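Local coordinates for CAS3 Metal dependent phosphohydrolase (Methanocaldococcus jannaschii, PDB 3S4L), which cleaves single-stranded DNA, with the help of magnesium ions, and single-stranded RNA as the HD nuclease of CRISPR interference, at residues M59-K64 / K105-K110. Sequence-based numbering, arbitrary orientation.
Sequences MKILIK and KKFGDK
The CA atoms of I61 and K106, 9.7 Å apart, are the nearest pair between 59-64 and 105-110, a spacing that leaves the whole contact to side chains. Segment 59-64 is helical throughout, part of helix 52-65. Segment 105-110 contains the end of helix 91-107: G108 leaves helical geometry with positive phi (51°), and D109 is the N-cap of helix 110-121, its OD1 accepting a bond from L112 N.

I61 reaches across with its longer branch. CG1 lies anti to the carbonyl carbon (chi1 -67°), and the extended second torsion carries CD1 outward, where this one methyl meets both partners. It lies 4.0 Å from CE2 of F107, approaching the ring obliquely, and 4.1 Å from CG of K106. The same K106 methylene sits 3.6 Å above the plane of the F107 ring, offset toward its rim. Beyond CG the lysine chain bends at its second and third torsions, which leads the amino end away from I61.

The buried surface is small, 77 Å² over both sides, and I61 supplies 44 Å² of it. F107 also rests on K54, E57 and F58, while I61 touches L103, extending the packing between helices 52-65 and 91-107 of the HD domain. Helix 52-65 leads to D67 and helix 91-107 begins at H91, both ligands of the catalytic metal, but the side chain of I61 is about 12 Å from that of D67. With only carbon atoms meeting, the junction is a peripheral van der Waals contact, in which K106 contributes its aliphatic part rather than its charge.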
ATOM      1  N   MET A  59      -1.631   0.408  11.172  1.00 34.22           N
ATOM      2  CA  MET A  59      -2.726  -0.155  10.382  1.00 34.62           C
ATOM      3  C   MET A  59      -3.500   0.914   9.614  1.00 36.93           C
ATOM      4  O   MET A  59      -3.865   0.696   8.456  1.00 29.87           O
ATOM      5  CB  MET A  59      -3.677  -0.964  11.261  1.00 32.80           C
ATOM      6  CG  MET A  59      -3.074  -2.283  11.729  1.00 34.34           C
ATOM      7  SD  MET A  59      -2.503  -3.295  10.326  1.00 37.20           S
ATOM      8  CE  MET A  59      -4.053  -3.457   9.448  1.00 25.84           C
ATOM      9  N   LYS A  60      -3.745   2.059  10.253  1.00 38.29           N
ATOM     10  CA  LYS A  60      -4.433   3.166   9.602  1.00 37.60           C
ATOM     11  C   LYS A  60      -3.684   3.651   8.362  1.00 35.96           C
ATOM     12  O   LYS A  60      -4.284   4.141   7.406  1.00 39.49           O
ATOM     13  CB  LYS A  60      -4.590   4.350  10.554  1.00 38.68           C
ATOM     14  CG  LYS A  60      -5.643   4.207  11.647  1.00 46.51           C
ATOM     15  CD  LYS A  60      -5.700   5.501  12.456  1.00 46.89           C
ATOM     16  CE  LYS A  60      -6.108   5.270  13.891  1.00 61.52           C
ATOM     17  NZ  LYS A  60      -5.890   6.501  14.696  1.00 69.01           N
ATOM     18  N   ILE A  61      -2.366   3.555   8.390  1.00 30.74           N
ATOM     19  CA  ILE A  61      -1.605   4.015   7.243  1.00 36.52           C
ATOM     20  C   ILE A  61      -1.747   3.041   6.072  1.00 30.01           C
ATOM     21  O   ILE A  61      -1.939   3.463   4.932  1.00 35.03           O
ATOM     22  CB  ILE A  61      -0.135   4.276   7.590  1.00 36.80           C
ATOM     23  CG1 ILE A  61      -0.051   5.463   8.531  1.00 32.40           C
ATOM     24  CG2 ILE A  61       0.654   4.571   6.332  1.00 40.04           C
ATOM     25  CD1 ILE A  61       1.303   5.659   9.154  1.00 37.16           C
ATOM     26  N   LEU A  62      -1.691   1.743   6.361  1.00 27.36           N
ATOM     27  CA  LEU A  62      -1.931   0.726   5.343  1.00 30.63           C
ATOM     28  C   LEU A  62      -3.320   0.909   4.762  1.00 36.24           C
ATOM     29  O   LEU A  62      -3.540   0.781   3.555  1.00 34.20           O
ATOM     30  CB  LEU A  62      -1.838  -0.668   5.956  1.00 25.52           C
ATOM     31  CG  LEU A  62      -0.497  -0.978   6.587  1.00 26.44           C
ATOM     32  CD1 LEU A  62      -0.409  -2.480   6.828  1.00 30.41           C
ATOM     33  CD2 LEU A  62       0.623  -0.493   5.670  1.00 26.52           C
ATOM     34  N   ILE A  63      -4.265   1.195   5.643  1.00 36.73           N
ATOM     35  CA  ILE A  63      -5.630   1.393   5.229  1.00 34.03           C
ATOM     36  C   ILE A  63      -5.667   2.590   4.295  1.00 34.92           C
ATOM     37  O   ILE A  63      -6.242   2.528   3.211  1.00 37.96           O
ATOM     38  CB  ILE A  63      -6.552   1.585   6.454  1.00 37.14           C
ATOM     39  CG1 ILE A  63      -6.723   0.249   7.189  1.00 38.60           C
ATOM     40  CG2 ILE A  63      -7.922   2.134   6.038  1.00 35.93           C
ATOM     41  CD1 ILE A  63      -7.213   0.380   8.610  1.00 40.91           C
ATOM     42  N   LYS A  64      -5.021   3.679   4.685  1.00 32.58           N
ATOM     43  CA  LYS A  64      -5.134   4.885   3.893  1.00 34.01           C
ATOM     44  C   LYS A  64      -4.347   4.819   2.581  1.00 33.01           C
ATOM     45  O   LYS A  64      -4.705   5.452   1.594  1.00 35.23           O
ATOM     46  CB  LYS A  64      -4.706   6.099   4.722  1.00 38.96           C
ATOM     47  CG  LYS A  64      -5.659   6.435   5.869  1.00 40.32           C
ATOM     48  CD  LYS A  64      -5.066   7.504   6.771  1.00 37.99           C
ATOM     49  CE  LYS A  64      -6.093   8.036   7.760  1.00 47.98           C
ATOM     50  NZ  LYS A  64      -5.446   8.966   8.743  1.00 50.04           N
ATOM     51  N   LYS A 105       9.405   7.142   7.379  1.00 33.14           N
ATOM     52  CA  LYS A 105       9.399   8.459   8.023  1.00 45.58           C
ATOM     53  C   LYS A 105       8.709   8.414   9.390  1.00 42.82           C
ATOM     54  O   LYS A 105       9.279   8.807  10.402  1.00 46.14           O
ATOM     55  CB  LYS A 105       8.704   9.493   7.139  1.00 49.48           C
ATOM     56  CG  LYS A 105       8.826  10.904   7.663  1.00 56.20           C
ATOM     57  CD  LYS A 105      10.201  11.465   7.388  1.00 66.64           C
ATOM     58  CE  LYS A 105      10.440  12.757   8.168  1.00 76.37           C
ATOM     59  NZ  LYS A 105       9.180  13.526   8.407  1.00 76.70           N
ATOM     60  N   LYS A 106       7.484   7.904   9.406  1.00 42.95           N
ATOM     61  CA  LYS A 106       6.654   7.905  10.608  1.00 47.22           C
ATOM     62  C   LYS A 106       7.232   7.073  11.754  1.00 46.96           C
ATOM     63  O   LYS A 106       7.140   7.474  12.912  1.00 55.11           O
ATOM     64  CB  LYS A 106       5.220   7.449  10.279  1.00 49.23           C
ATOM     65  CG  LYS A 106       4.306   7.280  11.498  1.00 58.14           C
ATOM     66  CD  LYS A 106       3.796   8.622  12.028  1.00 72.60           C
ATOM     67  CE  LYS A 106       3.961   8.740  13.553  1.00 78.08           C
ATOM     68  NZ  LYS A 106       3.470  10.048  14.091  1.00 77.45           N
ATOM     69  N   PHE A 107       7.831   5.926  11.446  1.00 38.26           N
ATOM     70  CA  PHE A 107       8.278   5.024  12.503  1.00 38.56           C
ATOM     71  C   PHE A 107       9.791   4.780  12.597  1.00 43.90           C
ATOM     72  O   PHE A 107      10.250   4.167  13.559  1.00 47.82           O
ATOM     73  CB  PHE A 107       7.577   3.674  12.386  1.00 38.58           C
ATOM     74  CG  PHE A 107       6.077   3.737  12.517  1.00 44.27           C
ATOM     75  CD1 PHE A 107       5.472   3.839  13.768  1.00 45.06           C
ATOM     76  CD2 PHE A 107       5.265   3.643  11.391  1.00 39.70           C
ATOM     77  CE1 PHE A 107       4.084   3.871  13.888  1.00 43.13           C
ATOM     78  CE2 PHE A 107       3.870   3.676  11.508  1.00 39.38           C
ATOM     79  CZ  PHE A 107       3.285   3.786  12.755  1.00 39.42           C
ATOM     80  N   GLY A 108      10.558   5.231  11.605  1.00 41.16           N
ATOM     81  CA  GLY A 108      11.998   5.003  11.584  1.00 40.78           C
ATOM     82  C   GLY A 108      12.470   3.562  11.787  1.00 46.45           C
ATOM     83  O   GLY A 108      13.480   3.332  12.464  1.00 51.41           O
ATOM     84  N   ASP A 109      11.749   2.596  11.209  1.00 42.77           N
ATOM     85  CA  ASP A 109      12.086   1.164  11.320  1.00 39.50           C
ATOM     86  C   ASP A 109      12.009   0.497   9.943  1.00 44.89           C
ATOM     87  O   ASP A 109      10.923   0.144   9.473  1.00 47.41           O
ATOM     88  CB  ASP A 109      11.142   0.453  12.323  1.00 32.30           C
ATOM     89  CG  ASP A 109      11.447  -1.055  12.474  1.00 36.98           C
ATOM     90  OD1 ASP A 109      11.792  -1.710  11.468  1.00 39.58           O
ATOM     91  OD2 ASP A 109      11.349  -1.591  13.601  1.00 42.21           O
ATOM     92  N   LYS A 110      13.157   0.335   9.291  1.00 45.04           N
ATOM     93  CA  LYS A 110      13.194  -0.229   7.938  1.00 44.46           C
ATOM     94  C   LYS A 110      12.432  -1.555   7.789  1.00 40.43           C
ATOM     95  O   LYS A 110      11.795  -1.787   6.768  1.00 35.73           O
ATOM     96  CB  LYS A 110      14.637  -0.405   7.439  1.00 51.24           C
ATOM     97  CG  LYS A 110      15.323   0.873   6.949  1.00 60.69           C
ATOM     98  CD  LYS A 110      16.734   0.615   6.356  1.00 67.38           C
ATOM     99  CE  LYS A 110      17.846   0.761   7.405  1.00 71.14           C
ATOM    100  NZ  LYS A 110      19.183   1.191   6.835  1.00 70.59           N
TER